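Local coordinates for protein succinate-semialdehyde dehydrogenase (Synechococcus sp., PDB 4ITA) that probably oxidises succinic semialdehyde to succinate as a member of the aldehyde dehydrogenase family, with NADPH held in its cofactor pocket, at residues Thr72-Lys77 against Ser159-Cys164; Glu101-Asn106 against Leu439-Ile444; Thr349-Gly354 against Met368-Lys373. All coordinates share one frame; numbering follows the deposited sequence.

Interaction 1 (Thr72-Lys77 against Ser159-Cys164); sequences TTEMGK and SNVPQC. With NDP (NADPH dihydro-nicotinamide-adenine-dinucleotide phosphate), chain C.
The backbones of E74 and V161 come within 5.8 Å at their CA atoms, where the last turn of helix 64-75 faces the first turn of helix 162-175, whose N-cap position is V161. This is a helix N-terminus gripped by a carboxylate, beside the Rossmann-type cofactor site of the aldehyde dehydrogenase fold. The E74 chain runs on extended to CD (chi2 -160°), and its two oxygens take consecutive amides. Q163 N donates to OE2 of E74 at 2.9 Å, from the syn side and 24° out of the carboxylate plane. C164 N donates to OE1 of E74, also at 2.9 Å, from above that plane. OE2 has a further partner in T7 OG1, so this buried group is gripped by three bonds, and the amides and helix end would probably stabilise its negative charge. CG of M75 touches CG1 of V161 at 3.9 Å, the side chains crossing at a slant. Two waters sit on the carbonyl of E74; one also meets the carbonyl of N160, the other its ND2. Just before N160, S159 meets the cofactor: S159 N donates to O3X of the NADPH 2'-phosphate at 2.9 Å, and S159 OG hydrogen-bonds to O1X of the same phosphate at 2.7 Å.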
loop_
_atom_site.group_PDB
_atom_site.type_symbol
_atom_site.label_atom_id
_atom_site.label_comp_id
_atom_site.label_asym_id
_atom_site.label_seq_id
_atom_site.Cartn_x
_atom_site.Cartn_y
_atom_site.Cartn_z
ATOM N N THR A 72 -28.961 10.114 12.308
ATOM C CA THR A 72 -29.640 11.382 12.056
ATOM C C THR A 72 -29.483 12.359 13.215
ATOM O O THR A 72 -29.207 13.538 13.005
ATOM C CB THR A 72 -31.125 11.135 11.758
ATOM O OG1 THR A 72 -31.230 10.340 10.572
ATOM C CG2 THR A 72 -31.875 12.449 11.560
ATOM N N THR A 73 -29.640 11.868 14.438
ATOM C CA THR A 73 -29.506 12.719 15.609
ATOM C C THR A 73 -28.112 13.328 15.708
ATOM O O THR A 73 -27.962 14.512 16.008
ATOM C CB THR A 73 -29.798 11.929 16.891
ATOM O OG1 THR A 73 -31.154 11.471 16.858
ATOM C CG2 THR A 73 -29.575 12.785 18.133
ATOM N N GLU A 74 -27.085 12.519 15.463
ATOM C CA GLU A 74 -25.717 12.997 15.641
ATOM C C GLU A 74 -25.183 13.840 14.490
ATOM O O GLU A 74 -24.453 14.799 14.722
ATOM C CB GLU A 74 -24.752 11.839 15.915
ATOM C CG GLU A 74 -25.009 11.122 17.231
ATOM C CD GLU A 74 -23.809 10.330 17.706
ATOM O OE1 GLU A 74 -23.358 9.424 16.964
ATOM O OE2 GLU A 74 -23.322 10.620 18.822
ATOM N N MET A 75 -25.520 13.483 13.251
ATOM C CA MET A 75 -24.869 14.139 12.120
ATOM C C MET A 75 -25.792 14.645 11.011
ATOM O O MET A 75 -25.316 15.163 10.004
ATOM C CB MET A 75 -23.703 13.297 11.587
ATOM C CG MET A 75 -24.031 11.834 11.286
ATOM S SD MET A 75 -25.121 11.558 9.845
ATOM C CE MET A 75 -24.123 12.296 8.527
ATOM N N GLY A 76 -27.102 14.501 11.200
ATOM C CA GLY A 76 -28.072 15.252 10.410
ATOM C C GLY A 76 -28.507 14.720 9.055
ATOM O O GLY A 76 -29.315 15.360 8.380
ATOM N N LYS A 77 -27.995 13.569 8.629
ATOM C CA LYS A 77 -28.481 12.995 7.371
ATOM C C LYS A 77 -29.937 12.551 7.541
ATOM O O LYS A 77 -30.373 12.275 8.661
ATOM C CB LYS A 77 -27.599 11.831 6.899
ATOM C CG LYS A 77 -27.844 10.511 7.609
ATOM C CD LYS A 77 -26.821 9.461 7.183
ATOM C CE LYS A 77 -27.124 8.940 5.803
ATOM N NZ LYS A 77 -25.897 8.429 5.116
ATOM N N SER A 159 -15.235 12.760 16.275
ATOM C CA SER A 159 -15.584 13.155 17.637
ATOM C C SER A 159 -17.043 13.547 17.824
ATOM O O SER A 159 -17.522 13.631 18.960
ATOM C CB SER A 159 -14.673 14.287 18.108
ATOM O OG SER A 159 -13.377 13.806 18.395
ATOM N N ASN A 160 -17.741 13.789 16.719
ATOM C CA ASN A 160 -19.149 14.162 16.762
ATOM C C ASN A 160 -20.109 12.994 16.540
ATOM O O ASN A 160 -21.320 13.180 16.548
ATOM C CB ASN A 160 -19.438 15.269 15.748
ATOM C CG ASN A 160 -19.129 14.847 14.325
ATOM O OD1 ASN A 160 -18.157 14.137 14.076
ATOM N ND2 ASN A 160 -19.956 15.287 13.379
ATOM N N VAL A 161 -19.581 11.787 16.357
ATOM C CA VAL A 161 -20.463 10.612 16.292
ATOM C C VAL A 161 -20.146 9.518 17.330
ATOM O O VAL A 161 -20.084 8.328 16.990
ATOM C CB VAL A 161 -20.567 10.024 14.848
ATOM C CG1 VAL A 161 -21.238 11.018 13.917
ATOM C CG2 VAL A 161 -19.198 9.630 14.304
ATOM N N PRO A 162 -19.980 9.908 18.608
ATOM C CA PRO A 162 -19.649 8.895 19.619
ATOM C C PRO A 162 -20.737 7.832 19.792
ATOM O O PRO A 162 -20.402 6.669 20.006
ATOM C CB PRO A 162 -19.475 9.727 20.903
ATOM C CG PRO A 162 -20.304 10.936 20.681
ATOM C CD PRO A 162 -20.166 11.237 19.221
ATOM N N GLN A 163 -22.010 8.200 19.707
ATOM C CA GLN A 163 -23.054 7.188 19.843
ATOM C C GLN A 163 -23.052 6.192 18.688
ATOM O O GLN A 163 -23.289 5.002 18.895
ATOM C CB GLN A 163 -24.436 7.817 20.015
ATOM C CG GLN A 163 -24.572 8.640 21.285
ATOM C CD GLN A 163 -25.990 9.123 21.494
ATOM O OE1 GLN A 163 -26.935 8.332 21.479
ATOM N NE2 GLN A 163 -26.148 10.429 21.677
ATOM N N CYS A 164 -22.773 6.662 17.477
ATOM C CA CYS A 164 -22.629 5.746 16.348
ATOM C C CYS A 164 -21.463 4.798 16.577
ATOM O O CYS A 164 -21.581 3.591 16.372
ATOM C CB CYS A 164 -22.420 6.505 15.032
ATOM S SG CYS A 164 -23.860 7.426 14.445
HETATM P PA NDP C . -11.621 15.021 8.862
HETATM O O1A NDP C . -10.401 14.579 8.107
HETATM O O2A NDP C . -11.621 16.345 9.575
HETATM O O5B NDP C . -11.974 13.902 9.948
HETATM C C5B NDP C . -12.032 12.509 9.617
HETATM C C4B NDP C . -11.481 11.658 10.759
HETATM O O4B NDP C . -10.089 11.943 10.917
HETATM C C3B NDP C . -12.111 11.972 12.111
HETATM O O3B NDP C . -12.112 10.779 12.905
HETATM C C2B NDP C . -11.140 12.972 12.709
HETATM O O2B NDP C . -11.170 13.017 14.129
HETATM C C1B NDP C . -9.841 12.360 12.261
HETATM N N9A NDP C . -8.701 13.287 12.193
HETATM C C8A NDP C . -8.690 14.577 11.799
HETATM N N7A NDP C . -7.429 15.067 11.844
HETATM C C5A NDP C . -6.623 14.072 12.248
HETATM C C6A NDP C . -5.187 13.892 12.513
HETATM N N6A NDP C . -4.335 14.921 12.332
HETATM N N1A NDP C . -4.777 12.679 12.929
HETATM C C2A NDP C . -5.615 11.649 13.105
HETATM N N3A NDP C . -6.936 11.738 12.891
HETATM C C4A NDP C . -7.470 12.903 12.471
HETATM O O3 NDP C . -12.811 14.900 7.761
HETATM P PN NDP C . -14.180 15.735 7.497
HETATM O O1N NDP C . -13.970 17.222 7.675
HETATM O O2N NDP C . -15.283 15.023 8.230
HETATM O O5D NDP C . -14.383 15.472 5.921
HETATM C C5D NDP C . -14.657 14.164 5.438
HETATM C C4D NDP C . -13.730 13.843 4.279
HETATM O O4D NDP C . -13.709 12.425 4.053
HETATM C C3D NDP C . -14.175 14.467 2.972
HETATM O O3D NDP C . -13.046 14.997 2.268
HETATM C C2D NDP C . -14.803 13.281 2.267
HETATM O O2D NDP C . -14.836 13.495 0.855
HETATM C C1D NDP C . -13.863 12.158 2.657
HETATM N N1N NDP C . -14.507 10.858 2.420
HETATM C C2N NDP C . -13.840 9.877 1.788
HETATM C C3N NDP C . -14.545 8.855 1.153
HETATM C C7N NDP C . -13.837 7.726 0.465
HETATM O O7N NDP C . -14.231 6.580 0.670
HETATM N N7N NDP C . -12.815 7.984 -0.348
HETATM C C4N NDP C . -16.055 8.854 1.126
HETATM C C5N NDP C . -16.566 9.657 2.230
HETATM C C6N NDP C . -15.771 10.628 2.831
HETATM P P2B NDP C . -11.933 14.190 14.919
HETATM O O1X NDP C . -11.670 13.824 16.351
HETATM O O2X NDP C . -11.276 15.488 14.511
HETATM O O3X NDP C . -13.387 14.128 14.564
HETATM O O HOH W 1 -23.039 15.123 17.161
HETATM O O HOH W 2 -22.475 16.403 13.841
#

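Interaction 2 (Glu101-Asn106 against Leu439-Ile444); sequences EQFLAN and LGLAGI. With EDO (1,2-ethanediol), chain F.
F103 and L104, at the C-terminal end of helix 79-103, pack against L441 and I444 of the short, weakly bonded helix 440-445. The CA atoms of F103 and L441 are 6.3 Å apart, and contact between the segments is made chiefly by carbon atoms. The tight part is an interlock of four side chains. CB of L441 lies over one face of the F103 ring; CG of L441 is anti to the backbone N (chi1 173°), and its CD1 reaches CG of F103 at 3.6 Å. I444 comes in at the ring's edge, near its plane, and sets CG2 against CB of F103 at 3.7 Å. The other branch of I444 serves L104, with CD1 to CD1 at 3.7 Å. This deeper pair is buried; both side chains also touch A149 of helix 137-149, and L104 reaches Y120 of strand 115-129.

The looser side is towards solvent. L441 is exposed even as it covers the ring, and F103 remains partly exposed. Further along the ring, CE2 of F103 is 3.8 Å from the carbonyl O of G440, which is hydrogen-bonded to Y96 OH. An alanine in place of F103 would probably leave L441 without a ring face under its CB, CD1 keeping only the alanine CB to touch, and open a gap between the two helices. Near the end of the short helix, O2 of an ethanediol, probably from the crystallisation liquor, donates to the carbonyl O of G443 at 2.9 Å. Polar ties lie around the apolar patch, among them the bond from R445 NE to the carbonyl O of F103. The chemistry implies that these two segments hold each other by apolar burial, while the polar ties named here run to Y96 and R445 outside them.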
loop_
_atom_site.group_PDB
_atom_site.type_symbol
_atom_site.label_atom_id
_atom_site.label_comp_id
_atom_site.label_asym_id
_atom_site.label_seq_id
_atom_site.Cartn_x
_atom_site.Cartn_y
_atom_site.Cartn_z
ATOM N N GLU A 101 -13.747 -16.353 2.661
ATOM C CA GLU A 101 -12.916 -17.547 2.720
ATOM C C GLU A 101 -12.315 -17.848 1.349
ATOM O O GLU A 101 -11.106 -18.100 1.232
ATOM C CB GLU A 101 -13.701 -18.759 3.226
ATOM C CG GLU A 101 -12.842 -20.020 3.316
ATOM C CD GLU A 101 -13.462 -21.129 4.145
ATOM O OE1 GLU A 101 -14.616 -20.983 4.589
ATOM O OE2 GLU A 101 -12.780 -22.148 4.365
ATOM N N GLN A 102 -13.149 -17.806 0.310
ATOM C CA GLN A 102 -12.693 -18.059 -1.054
ATOM C C GLN A 102 -11.649 -17.037 -1.467
ATOM O O GLN A 102 -10.653 -17.376 -2.106
ATOM C CB GLN A 102 -13.870 -18.001 -2.029
ATOM C CG GLN A 102 -14.993 -18.995 -1.721
ATOM C CD GLN A 102 -16.112 -18.397 -0.881
ATOM O OE1 GLN A 102 -15.896 -17.973 0.254
ATOM N NE2 GLN A 102 -17.319 -18.358 -1.436
ATOM N N PHE A 103 -11.883 -15.784 -1.096
ATOM C CA PHE A 103 -10.979 -14.690 -1.433
ATOM C C PHE A 103 -9.614 -14.833 -0.771
ATOM O O PHE A 103 -8.645 -14.242 -1.233
ATOM C CB PHE A 103 -11.601 -13.354 -1.024
ATOM C CG PHE A 103 -12.683 -12.858 -1.952
ATOM C CD1 PHE A 103 -13.059 -13.562 -3.093
ATOM C CD2 PHE A 103 -13.325 -11.659 -1.673
ATOM C CE1 PHE A 103 -14.061 -13.066 -3.934
ATOM C CE2 PHE A 103 -14.310 -11.162 -2.504
ATOM C CZ PHE A 103 -14.681 -11.865 -3.633
ATOM N N LEU A 104 -9.543 -15.600 0.314
ATOM C CA LEU A 104 -8.297 -15.782 1.054
ATOM C C LEU A 104 -7.679 -17.173 0.892
ATOM O O LEU A 104 -6.690 -17.494 1.554
ATOM C CB LEU A 104 -8.510 -15.466 2.538
ATOM C CG LEU A 104 -8.819 -14.003 2.864
ATOM C CD1 LEU A 104 -9.164 -13.845 4.338
ATOM C CD2 LEU A 104 -7.628 -13.109 2.506
ATOM N N ALA A 105 -8.260 -17.991 0.018
ATOM C CA ALA A 105 -7.754 -19.344 -0.222
ATOM C C ALA A 105 -6.347 -19.339 -0.821
ATOM O O ALA A 105 -5.957 -18.394 -1.516
ATOM C CB ALA A 105 -8.704 -20.103 -1.131
ATOM N N ASN A 106 -5.589 -20.402 -0.545
ATOM C CA ASN A 106 -4.255 -20.553 -1.125
ATOM C C ASN A 106 -4.300 -20.432 -2.639
ATOM O O ASN A 106 -5.205 -20.964 -3.284
ATOM C CB ASN A 106 -3.666 -21.921 -0.797
ATOM C CG ASN A 106 -3.415 -22.128 0.678
ATOM O OD1 ASN A 106 -3.464 -21.196 1.486
ATOM N ND2 ASN A 106 -3.127 -23.372 1.041
ATOM N N LEU A 439 -13.435 -2.851 -0.567
ATOM C CA LEU A 439 -14.496 -3.617 -1.235
ATOM C C LEU A 439 -13.977 -4.612 -2.278
ATOM O O LEU A 439 -12.775 -4.669 -2.556
ATOM C CB LEU A 439 -15.571 -2.690 -1.815
ATOM C CG LEU A 439 -16.189 -1.745 -0.782
ATOM C CD1 LEU A 439 -17.251 -0.868 -1.421
ATOM C CD2 LEU A 439 -16.768 -2.532 0.391
ATOM N N GLY A 440 -14.875 -5.430 -2.822
ATOM C CA GLY A 440 -14.460 -6.507 -3.707
ATOM C C GLY A 440 -13.399 -7.402 -3.082
ATOM O O GLY A 440 -13.320 -7.566 -1.862
ATOM N N LEU A 441 -12.568 -7.993 -3.929
ATOM C CA LEU A 441 -11.451 -8.793 -3.459
ATOM C C LEU A 441 -10.441 -7.913 -2.727
ATOM O O LEU A 441 -9.865 -8.311 -1.706
ATOM C CB LEU A 441 -10.786 -9.500 -4.643
ATOM C CG LEU A 441 -9.488 -10.252 -4.343
ATOM C CD1 LEU A 441 -9.748 -11.379 -3.376
ATOM C CD2 LEU A 441 -8.863 -10.785 -5.629
ATOM N N ALA A 442 -10.226 -6.709 -3.254
ATOM C CA ALA A 442 -9.219 -5.808 -2.708
ATOM C C ALA A 442 -9.380 -5.560 -1.214
ATOM O O ALA A 442 -8.396 -5.550 -0.475
ATOM C CB ALA A 442 -9.234 -4.479 -3.464
ATOM N N GLY A 443 -10.618 -5.366 -0.763
ATOM C CA GLY A 443 -10.864 -5.014 0.624
ATOM C C GLY A 443 -10.325 -6.020 1.624
ATOM O O GLY A 443 -9.920 -5.659 2.729
ATOM N N ILE A 444 -10.326 -7.293 1.255
ATOM C CA ILE A 444 -9.862 -8.318 2.187
ATOM C C ILE A 444 -8.398 -8.696 1.947
ATOM O O ILE A 444 -7.800 -9.422 2.739
ATOM C CB ILE A 444 -10.811 -9.552 2.193
ATOM C CG1 ILE A 444 -10.698 -10.334 3.509
ATOM C CG2 ILE A 444 -10.610 -10.428 0.954
ATOM C CD1 ILE A 444 -11.784 -11.379 3.699
HETATM C C1 EDO F . -8.702 -7.013 6.075
HETATM O O1 EDO F . -8.319 -6.006 7.035
HETATM C C2 EDO F . -7.580 -7.282 5.084
HETATM O O2 EDO F . -7.512 -6.140 4.217
#

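Interaction 3 (Thr349-Gly354 against Met368-Lys373); sequences TEIPPG and MVFTVK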
loop_
_atom_site.group_PDB
_atom_site.type_symbol
_atom_site.label_atom_id
_atom_site.label_comp_id
_atom_site.label_asym_id
_atom_site.label_seq_id
_atom_site.Cartn_x
_atom_site.Cartn_y
_atom_site.Cartn_z
ATOM N N THR A 349 -22.321 29.420 -11.256
ATOM C CA THR A 349 -21.953 29.427 -12.663
ATOM C C THR A 349 -20.945 30.539 -12.919
ATOM O O THR A 349 -20.710 31.393 -12.054
ATOM C CB THR A 349 -23.181 29.681 -13.551
ATOM O OG1 THR A 349 -23.680 31.002 -13.303
ATOM C CG2 THR A 349 -24.287 28.662 -13.263
ATOM N N GLU A 350 -20.349 30.519 -14.107
ATOM C CA GLU A 350 -19.447 31.585 -14.551
ATOM C C GLU A 350 -18.337 31.849 -13.542
ATOM O O GLU A 350 -17.991 32.997 -13.258
ATOM C CB GLU A 350 -20.224 32.882 -14.816
ATOM C CG GLU A 350 -21.355 32.746 -15.813
ATOM C CD GLU A 350 -22.152 34.031 -15.960
ATOM O OE1 GLU A 350 -21.591 35.113 -15.683
ATOM O OE2 GLU A 350 -23.338 33.952 -16.343
ATOM N N ILE A 351 -17.780 30.780 -12.991
ATOM C CA ILE A 351 -16.712 30.918 -12.017
ATOM C C ILE A 351 -15.437 31.355 -12.729
ATOM O O ILE A 351 -15.012 30.713 -13.684
ATOM C CB ILE A 351 -16.486 29.600 -11.251
ATOM C CG1 ILE A 351 -17.792 29.161 -10.577
ATOM C CG2 ILE A 351 -15.363 29.762 -10.231
ATOM C CD1 ILE A 351 -17.823 27.701 -10.191
ATOM N N PRO A 352 -14.837 32.469 -12.276
ATOM C CA PRO A 352 -13.633 33.002 -12.924
ATOM C C PRO A 352 -12.466 32.023 -12.920
ATOM O O PRO A 352 -12.265 31.309 -11.937
ATOM C CB PRO A 352 -13.282 34.218 -12.060
ATOM C CG PRO A 352 -14.570 34.619 -11.427
ATOM C CD PRO A 352 -15.304 33.335 -11.179
ATOM N N PRO A 353 -11.696 31.996 -14.018
ATOM C CA PRO A 353 -10.461 31.212 -14.113
ATOM C C PRO A 353 -9.552 31.557 -12.942
ATOM O O PRO A 353 -9.410 32.734 -12.617
ATOM C CB PRO A 353 -9.833 31.715 -15.416
ATOM C CG PRO A 353 -10.979 32.198 -16.226
ATOM C CD PRO A 353 -11.972 32.752 -15.253
ATOM N N GLY A 354 -8.969 30.552 -12.300
ATOM C CA GLY A 354 -8.044 30.794 -11.207
ATOM C C GLY A 354 -8.668 31.049 -9.845
ATOM O O GLY A 354 -7.951 31.266 -8.864
ATOM N N MET A 368 -20.964 23.331 -8.816
ATOM C CA MET A 368 -20.278 24.219 -9.758
ATOM C C MET A 368 -20.619 23.759 -11.172
ATOM O O MET A 368 -20.588 22.561 -11.453
ATOM C CB MET A 368 -18.754 24.196 -9.545
ATOM C CG MET A 368 -18.263 24.768 -8.214
ATOM S SD MET A 368 -16.435 24.895 -8.023
ATOM C CE MET A 368 -16.056 23.285 -7.291
ATOM N N VAL A 369 -20.957 24.691 -12.063
ATOM C CA VAL A 369 -21.357 24.326 -13.422
ATOM C C VAL A 369 -20.432 24.974 -14.442
ATOM O O VAL A 369 -20.058 26.140 -14.302
ATOM C CB VAL A 369 -22.824 24.724 -13.702
ATOM C CG1 VAL A 369 -23.250 24.288 -15.103
ATOM C CG2 VAL A 369 -23.742 24.105 -12.658
ATOM N N PHE A 370 -20.062 24.195 -15.455
ATOM C CA PHE A 370 -19.165 24.628 -16.517
ATOM C C PHE A 370 -19.732 24.225 -17.865
ATOM O O PHE A 370 -20.463 23.243 -17.967
ATOM C CB PHE A 370 -17.809 23.940 -16.354
ATOM C CG PHE A 370 -17.215 24.106 -14.994
ATOM C CD1 PHE A 370 -16.361 25.163 -14.726
ATOM C CD2 PHE A 370 -17.527 23.217 -13.971
ATOM C CE1 PHE A 370 -15.818 25.324 -13.464
ATOM C CE2 PHE A 370 -16.997 23.378 -12.705
ATOM C CZ PHE A 370 -16.142 24.431 -12.448
ATOM N N THR A 371 -19.375 24.976 -18.906
ATOM C CA THR A 371 -19.742 24.605 -20.268
ATOM C C THR A 371 -18.484 24.315 -21.081
ATOM O O THR A 371 -17.477 25.020 -20.952
ATOM C CB THR A 371 -20.577 25.707 -20.948
ATOM O OG1 THR A 371 -21.775 25.936 -20.194
ATOM C CG2 THR A 371 -20.965 25.313 -22.358
ATOM N N VAL A 372 -18.536 23.265 -21.899
ATOM C CA VAL A 372 -17.413 22.898 -22.760
ATOM C C VAL A 372 -17.883 22.672 -24.197
ATOM O O VAL A 372 -19.072 22.476 -24.444
ATOM C CB VAL A 372 -16.648 21.660 -22.228
ATOM C CG1 VAL A 372 -16.025 21.959 -20.869
ATOM C CG2 VAL A 372 -17.569 20.467 -22.128
ATOM N N LYS A 373 -16.939 22.693 -25.137
ATOM C CA LYS A 373 -17.270 22.659 -26.559
ATOM C C LYS A 373 -17.087 21.301 -27.220
ATOM O O LYS A 373 -17.659 21.040 -28.280
ATOM C CB LYS A 373 -16.426 23.678 -27.327
ATOM C CG LYS A 373 -16.830 25.117 -27.127
ATOM C CD LYS A 373 -15.930 26.026 -27.945
ATOM C CE LYS A 373 -16.137 27.486 -27.578
ATOM N NZ LYS A 373 -17.548 27.906 -27.784
HETATM O O HOH W 3 -20.807 28.335 -15.957
HETATM O O HOH W 4 -18.015 28.173 -14.301
#
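I351 puts its CD1 methyl on the side chain of M368, and one torsion pair explains the reach: CG1 is anti to the carbonyl carbon (chi1 -57°) and the chain then runs on extended (chi2 161°). CD1 lies 3.6 Å from CG of M368 and 3.8 Å from its SD, the two side chains crossing at about a right angle. M368 is extended as far as SD but bends at chi3 (-90°), so that CE leads away from the loop. The same CD1 of I351 approaches CZ of F370 obliquely at 4.3 Å. Next along, CG2 of T349 meets CB of V369 at 4.2 Å, a looser touch.

Between the backbones the link is made by water. One water accepts from E350 N and donates to V369 O at 2.8 Å; a second accepts from I351 N and donates to the same V369 O at 2.9 Å. The carbonyl is thus held by two waters where the chain has turned out of strand 346-349. E350 sends CB away from the strand, and its OE1 forms a salt bridge with K328 NZ. These are the marks of the end of a parallel strand pair in the seven-stranded mixed sheet, where 346-349 stops and 366-372 continues, water extending the link beyond the direct V369-L348 backbone bond.

In the fold
All three contacts belong to one aldehyde dehydrogenase fold, yet they are well separated: the centres of interactions 1 and 2 are about 31 Å apart, those of 1 and 3 about 35 Å, and those of 2 and 3 about 43 Å. Interactions 2 and 3 lie on opposite sides of the chain's centre. Interactions 1 and 2 are linked by sequence, because helix 64-75 is followed directly by helix 79-103, and their segments alternate along the chain. Interaction 3 comes after interaction 1 and lies between the two segments of interaction 2, on the seven-stranded sheet. Thus interaction 1 joins helices beside the cofactor, interaction 2 brings a late helix back to an early one, and interaction 3 links the turn leaving strand 346-349 to its neighbour 366-372.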